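Local structure of putative secreted protein (Streptomyces sp. SirexAA-E, 4PEY) at residues Ala153-Val167 with Gln172-Gly186. The protein hydrolyses laminarin and laminarioligosaccharides as a secreted family 55 exo-beta-1,3-glucanase, producing glucose and laminaribiose. The protein carries 1 engineered substitution. Sequence-based numbering, arbitrary orientation. Where two conformers were deposited one is given.
With BGC (beta-D-glucopyranose), chain B; BGC (beta-D-glucopyranose), chain C.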
loop_
_atom_site.group_PDB
_atom_site.type_symbol
_atom_site.label_atom_id
_atom_site.label_comp_id
_atom_site.label_asym_id
_atom_site.label_seq_id
_atom_site.Cartn_x
_atom_site.Cartn_y
_atom_site.Cartn_z
ATOM N N ALA A 153 -13.174 8.287 6.811
ATOM C CA ALA A 153 -12.494 7.287 5.994
ATOM C C ALA A 153 -11.204 7.856 5.425
ATOM O O ALA A 153 -11.164 9.023 5.023
ATOM C CB ALA A 153 -13.414 6.796 4.872
ATOM N N SER A 154 -10.160 7.023 5.374
ATOM C CA SER A 154 -8.830 7.473 4.960
ATOM C C SER A 154 -8.094 6.454 4.072
ATOM O O SER A 154 -7.030 5.941 4.440
ATOM C CB SER A 154 -7.997 7.800 6.208
ATOM O OG SER A 154 -6.684 8.236 5.887
ATOM N N GLY A 155 -8.662 6.169 2.898
ATOM C CA GLY A 155 -8.035 5.286 1.922
ATOM C C GLY A 155 -7.055 6.060 1.049
ATOM O O GLY A 155 -6.597 7.132 1.444
ATOM N N GLY A 156 -6.709 5.547 -0.130
ATOM C CA GLY A 156 -7.145 4.265 -0.639
ATOM C C GLY A 156 -6.436 4.066 -1.969
ATOM O O GLY A 156 -5.773 4.984 -2.475
ATOM N N TYR A 157 -6.580 2.883 -2.548
ATOM C CA TYR A 157 -5.777 2.515 -3.712
ATOM C C TYR A 157 -6.558 1.643 -4.688
ATOM O O TYR A 157 -7.008 0.561 -4.328
ATOM C CB TYR A 157 -4.502 1.791 -3.246
ATOM C CG TYR A 157 -3.585 1.334 -4.362
ATOM C CD1 TYR A 157 -2.546 2.146 -4.816
ATOM C CD2 TYR A 157 -3.763 0.090 -4.964
ATOM C CE1 TYR A 157 -1.706 1.729 -5.851
ATOM C CE2 TYR A 157 -2.931 -0.339 -5.993
ATOM C CZ TYR A 157 -1.909 0.484 -6.436
ATOM O OH TYR A 157 -1.081 0.050 -7.449
ATOM N N ILE A 158 -6.731 2.131 -5.917
ATOM C CA ILE A 158 -7.301 1.333 -7.006
ATOM C C ILE A 158 -6.302 1.291 -8.159
ATOM O O ILE A 158 -5.772 2.334 -8.559
ATOM C CB ILE A 158 -8.649 1.915 -7.519
ATOM C CG1 ILE A 158 -9.740 1.797 -6.447
ATOM C CG2 ILE A 158 -9.090 1.212 -8.818
ATOM C CD1 ILE A 158 -10.948 2.703 -6.697
ATOM N N ALA A 159 -6.030 0.098 -8.681
ATOM C CA ALA A 159 -5.166 -0.032 -9.856
ATOM C C ALA A 159 -5.712 -1.046 -10.840
ATOM O O ALA A 159 -6.326 -2.038 -10.450
ATOM C CB ALA A 159 -3.750 -0.420 -9.458
ATOM N N ASP A 160 -5.467 -0.781 -12.118
ATOM C CA ASP A 160 -5.751 -1.729 -13.194
ATOM C C ASP A 160 -7.192 -2.224 -13.155
ATOM O O ASP A 160 -7.460 -3.391 -13.424
ATOM C CB ASP A 160 -4.772 -2.917 -13.142
ATOM C CG ASP A 160 -4.613 -3.590 -14.494
ATOM O OD1 ASP A 160 -4.954 -2.936 -15.495
ATOM O OD2 ASP A 160 -4.153 -4.754 -14.577
ATOM N N SER A 161 -8.120 -1.319 -12.849
ATOM C CA SER A 161 -9.516 -1.699 -12.685
ATOM C C SER A 161 -10.442 -0.946 -13.625
ATOM O O SER A 161 -10.112 0.140 -14.112
ATOM C CB SER A 161 -9.966 -1.463 -11.238
ATOM O OG SER A 161 -9.276 -2.326 -10.351
ATOM N N LYS A 162 -11.590 -1.552 -13.907
ATOM C CA LYS A 162 -12.631 -0.891 -14.679
ATOM C C LYS A 162 -13.901 -0.808 -13.854
ATOM O O LYS A 162 -14.458 -1.842 -13.464
ATOM C CB LYS A 162 -12.917 -1.632 -15.989
ATOM C CG LYS A 162 -13.979 -0.940 -16.844
ATOM C CD LYS A 162 -14.244 -1.663 -18.158
ATOM C CE LYS A 162 -14.924 -0.736 -19.163
ATOM N NZ LYS A 162 -16.164 -0.114 -18.615
ATOM N N ILE A 163 -14.348 0.416 -13.574
ATOM C CA ILE A 163 -15.627 0.626 -12.908
ATOM C C ILE A 163 -16.557 1.218 -13.968
ATOM O O ILE A 163 -16.303 2.323 -14.477
ATOM C CB ILE A 163 -15.509 1.555 -11.667
ATOM C CG1 ILE A 163 -14.692 0.882 -10.556
ATOM C CG2 ILE A 163 -16.889 1.907 -11.114
ATOM C CD1 ILE A 163 -13.223 1.056 -10.673
ATOM N N ASP A 164 -17.599 0.471 -14.344
ATOM C CA ASP A 164 -18.489 0.909 -15.429
ATOM C C ASP A 164 -19.218 2.201 -15.083
ATOM O O ASP A 164 -19.424 3.061 -15.943
ATOM C CB ASP A 164 -19.540 -0.154 -15.762
ATOM C CG ASP A 164 -18.955 -1.424 -16.347
ATOM O OD1 ASP A 164 -17.741 -1.480 -16.653
ATOM O OD2 ASP A 164 -19.743 -2.380 -16.516
ATOM N N GLY A 165 -19.622 2.322 -13.821
ATOM C CA GLY A 165 -20.381 3.470 -13.364
ATOM C C GLY A 165 -19.512 4.467 -12.624
ATOM O O GLY A 165 -18.323 4.619 -12.924
ATOM N N GLU A 166 -20.109 5.153 -11.653
ATOM C CA GLU A 166 -19.418 6.210 -10.929
ATOM C C GLU A 166 -18.706 5.694 -9.686
ATOM O O GLU A 166 -19.257 4.883 -8.937
ATOM C CB GLU A 166 -20.403 7.311 -10.527
ATOM C CG GLU A 166 -19.728 8.455 -9.796
ATOM C CD GLU A 166 -20.686 9.548 -9.377
ATOM O OE1 GLU A 166 -21.207 9.487 -8.244
ATOM O OE2 GLU A 166 -20.902 10.476 -10.176
ATOM N N VAL A 167 -17.476 6.161 -9.473
ATOM C CA VAL A 167 -16.808 5.989 -8.187
ATOM C C VAL A 167 -17.185 7.158 -7.291
ATOM O O VAL A 167 -16.977 8.316 -7.663
ATOM C CB VAL A 167 -15.271 5.925 -8.330
ATOM C CG1 VAL A 167 -14.616 5.729 -6.964
ATOM C CG2 VAL A 167 -14.886 4.804 -9.282
ATOM N N GLN A 172 -14.378 10.028 2.017
ATOM C CA GLN A 172 -12.961 9.695 1.886
ATOM C C GLN A 172 -12.085 10.934 1.781
ATOM O O GLN A 172 -12.311 11.773 0.920
ATOM C CB GLN A 172 -12.729 8.818 0.654
ATOM C CG GLN A 172 -13.160 7.366 0.820
ATOM C CD GLN A 172 -12.203 6.576 1.699
ATOM O OE1 GLN A 172 -11.172 7.090 2.137
ATOM N NE2 GLN A 172 -12.545 5.326 1.965
ATOM N N GLN A 173 -11.073 11.034 2.641
ATOM C CA GLN A 173 -10.180 12.194 2.654
ATOM C C GLN A 173 -9.387 12.336 1.360
ATOM O O GLN A 173 -9.208 13.437 0.823
ATOM C CB GLN A 173 -9.191 12.087 3.810
ATOM C CG GLN A 173 -9.793 12.150 5.186
ATOM C CD GLN A 173 -8.825 11.658 6.251
ATOM O OE1 GLN A 173 -7.615 11.479 6.002
ATOM N NE2 GLN A 173 -9.351 11.410 7.438
ATOM N N GLN A 174 -8.878 11.206 0.886
ATOM C CA GLN A 174 -7.937 11.198 -0.214
ATOM C C GLN A 174 -8.023 9.849 -0.912
ATOM O O GLN A 174 -8.615 8.907 -0.373
ATOM C CB GLN A 174 -6.511 11.492 0.283
ATOM C CG GLN A 174 -5.858 10.390 1.141
ATOM C CD GLN A 174 -6.225 10.449 2.620
ATOM O OE1 GLN A 174 -6.140 11.503 3.266
ATOM N NE2 GLN A 174 -6.607 9.303 3.171
ATOM N N TRP A 175 -7.447 9.751 -2.105
ATOM C CA TRP A 175 -7.476 8.500 -2.853
ATOM C C TRP A 175 -6.467 8.544 -3.976
ATOM O O TRP A 175 -6.219 9.617 -4.528
ATOM C CB TRP A 175 -8.878 8.233 -3.429
ATOM C CG TRP A 175 -9.103 6.783 -3.706
ATOM C CD1 TRP A 175 -8.786 6.095 -4.849
ATOM C CD2 TRP A 175 -9.636 5.820 -2.792
ATOM N NE1 TRP A 175 -9.112 4.766 -4.705
ATOM C CE2 TRP A 175 -9.635 4.571 -3.452
ATOM C CE3 TRP A 175 -10.138 5.898 -1.484
ATOM C CZ2 TRP A 175 -10.113 3.401 -2.845
ATOM C CZ3 TRP A 175 -10.610 4.736 -0.881
ATOM C CH2 TRP A 175 -10.590 3.502 -1.563
ATOM N N TYR A 176 -5.901 7.381 -4.313
ATOM C CA TYR A 176 -5.069 7.227 -5.507
ATOM C C TYR A 176 -5.637 6.157 -6.430
ATOM O O TYR A 176 -5.926 5.041 -5.997
ATOM C CB TYR A 176 -3.618 6.872 -5.146
ATOM C CG TYR A 176 -2.722 6.685 -6.362
ATOM C CD1 TYR A 176 -2.639 7.667 -7.352
ATOM C CD2 TYR A 176 -1.963 5.529 -6.524
ATOM C CE1 TYR A 176 -1.816 7.498 -8.461
ATOM C CE2 TYR A 176 -1.133 5.355 -7.630
ATOM C CZ TYR A 176 -1.062 6.341 -8.589
ATOM O OH TYR A 176 -0.237 6.154 -9.677
ATOM N N THR A 177 -5.785 6.505 -7.703
ATOM C CA THR A 177 -6.242 5.572 -8.724
ATOM C C THR A 177 -5.229 5.598 -9.857
ATOM O O THR A 177 -4.872 6.690 -10.327
ATOM C CB THR A 177 -7.642 5.961 -9.276
ATOM O OG1 THR A 177 -8.559 6.159 -8.193
ATOM C CG2 THR A 177 -8.188 4.897 -10.240
ATOM N N ARG A 178 -4.751 4.436 -10.304
ATOM C CA ARG A 178 -3.905 4.439 -11.503
ATOM C C ARG A 178 -4.292 3.390 -12.530
ATOM O O ARG A 178 -4.823 2.324 -12.200
ATOM C CB ARG A 178 -2.418 4.281 -11.161
ATOM C CG ARG A 178 -1.977 2.920 -10.729
ATOM C CD ARG A 178 -0.448 2.684 -10.938
ATOM N NE ARG A 178 -0.140 1.322 -10.514
ATOM C CZ ARG A 178 -0.406 0.232 -11.236
ATOM N NH1 ARG A 178 -0.924 0.338 -12.457
ATOM N NH2 ARG A 178 -0.153 -0.968 -10.735
ATOM N N ASP A 179 -4.054 3.753 -13.788
ATOM C CA ASP A 179 -4.098 2.831 -14.921
ATOM C C ASP A 179 -5.395 2.036 -14.921
ATOM O O ASP A 179 -5.405 0.810 -14.835
ATOM C CB ASP A 179 -2.858 1.937 -14.886
ATOM C CG ASP A 179 -1.577 2.753 -14.909
ATOM O OD1 ASP A 179 -1.640 3.914 -15.369
ATOM O OD2 ASP A 179 -0.524 2.261 -14.463
ATOM N N SER A 180 -6.488 2.785 -15.003
ATOM C CA SER A 180 -7.832 2.263 -14.804
ATOM C C SER A 180 -8.806 2.969 -15.734
ATOM O O SER A 180 -8.427 3.866 -16.490
ATOM C CB SER A 180 -8.275 2.458 -13.342
ATOM O OG SER A 180 -7.547 1.636 -12.436
ATOM N N SER A 181 -10.064 2.558 -15.661
ATOM C CA SER A 181 -11.152 3.194 -16.384
ATOM C C SER A 181 -12.316 3.394 -15.422
ATOM O O SER A 181 -12.696 2.462 -14.718
ATOM C CB SER A 181 -11.577 2.330 -17.576
ATOM O OG SER A 181 -12.774 2.803 -18.164
ATOM N N VAL A 182 -12.864 4.605 -15.363
ATOM C CA VAL A 182 -14.054 4.852 -14.541
ATOM C C VAL A 182 -15.147 5.529 -15.373
ATOM O O VAL A 182 -14.853 6.343 -16.261
ATOM C CB VAL A 182 -13.738 5.722 -13.284
ATOM C CG1 VAL A 182 -12.698 5.036 -12.411
ATOM C CG2 VAL A 182 -13.299 7.141 -13.669
ATOM N N GLY A 183 -16.406 5.183 -15.101
ATOM C CA GLY A 183 -17.519 5.817 -15.791
ATOM C C GLY A 183 -17.759 7.239 -15.320
ATOM O O GLY A 183 -18.305 8.064 -16.054
ATOM N N GLY A 184 -17.350 7.523 -14.087
ATOM C CA GLY A 184 -17.506 8.838 -13.496
ATOM C C GLY A 184 -16.791 8.896 -12.162
ATOM O O GLY A 184 -16.412 7.865 -11.604
ATOM N N TRP A 185 -16.599 10.110 -11.659
ATOM C CA TRP A 185 -15.968 10.323 -10.367
ATOM C C TRP A 185 -16.740 11.400 -9.619
ATOM O O TRP A 185 -16.868 12.521 -10.102
ATOM C CB TRP A 185 -14.505 10.730 -10.530
ATOM C CG TRP A 185 -13.774 10.672 -9.236
ATOM C CD1 TRP A 185 -13.706 11.647 -8.283
ATOM C CD2 TRP A 185 -13.018 9.563 -8.735
ATOM N NE1 TRP A 185 -12.955 11.211 -7.213
ATOM C CE2 TRP A 185 -12.517 9.938 -7.469
ATOM C CE3 TRP A 185 -12.708 8.295 -9.240
ATOM C CZ2 TRP A 185 -11.728 9.086 -6.697
ATOM C CZ3 TRP A 185 -11.924 7.446 -8.473
ATOM C CH2 TRP A 185 -11.442 7.845 -7.217
ATOM N N GLY A 186 -17.239 11.062 -8.434
ATOM C CA GLY A 186 -18.254 11.873 -7.775
ATOM C C GLY A 186 -17.806 13.152 -7.087
ATOM O O GLY A 186 -18.484 14.184 -7.170
HETATM C C2 BGC B . -8.108 10.780 10.543
HETATM C C3 BGC B . -7.469 9.820 11.537
HETATM C C4 BGC B . -7.154 10.554 12.831
HETATM C C5 BGC B . -8.412 11.230 13.347
HETATM C C6 BGC B . -8.119 11.975 14.644
HETATM C C1 BGC B . -9.269 11.548 11.162
HETATM O O2 BGC B . -8.600 10.033 9.451
HETATM O O3 BGC B . -6.264 9.362 10.884
HETATM O O4 BGC B . -6.635 9.632 13.771
HETATM O O5 BGC B . -8.868 12.156 12.376
HETATM O O6 BGC B . -9.315 12.542 15.137
HETATM C C2 BGC C . -11.504 13.360 8.942
HETATM C C3 BGC C . -10.987 13.168 10.363
HETATM C C4 BGC C . -10.922 14.504 11.090
HETATM C C5 BGC C . -12.288 15.173 10.998
HETATM C C6 BGC C . -12.290 16.522 11.704
HETATM C C1 BGC C . -12.805 14.158 8.942
HETATM O O1 BGC C . -13.166 14.448 7.607
HETATM O O2 BGC C . -11.704 12.105 8.330
HETATM O O3 BGC C . -9.637 12.570 10.259
HETATM O O4 BGC C . -10.567 14.297 12.444
HETATM O O5 BGC C . -12.600 15.369 9.639
HETATM O O6 BGC C . -13.610 17.035 11.692
HETATM O O HOH W 1 -5.612 10.244 7.747
HETATM O O HOH W 2 -15.312 2.486 -17.201
#
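G156 packs against one face of the W175 indole. Its CA sits over the six-membered ring, 3.4 Å from the centroid and 7° off the normal, a close CH-pi contact. A cis peptide bond precedes G156. I158 closes in on the same indole, with CD1 3.4 Å from W175 NE1. That NE1 is buried and has no polar partner. The amide of Q174 fixes the backbone just before. Its NE2 donates to G155 O at 2.8 Å, in the amide plane, and also to S154 OG; Y497 meets its OE1. Strands 157-159 and 174-178 then run parallel, 6° apart, as neighbouring coils of a right-handed parallel beta-helix, the fold of family 55. Y157 CD1 meets the edge of the Y176 ring. A159 CB lies over the centre of the R178 guanidinium, 3.8 Å above its plane. D179, E221 and D397 form salt bridges with that group. At the corner, S180 OG accepts from S161 N and donates to R178 O. Past the next corner, V167 CG1 lies over the W185 six-membered ring, 27° off its normal. With CG1 anti to the backbone N, that methyl reaches W185 and CG2 packs on V182 CG1. The solvent side is looser. A beta bulge between I163 and E166 shifts the register by one, and the G183 N to G165 O bond is weak. There a water joins K162 NZ, I163 O and S181 OG. At the substrate end, Q173 NE2 donates to O2 of two glucose units, 2.6 Å to each, while a water links Q173 OE1 to S154 OG.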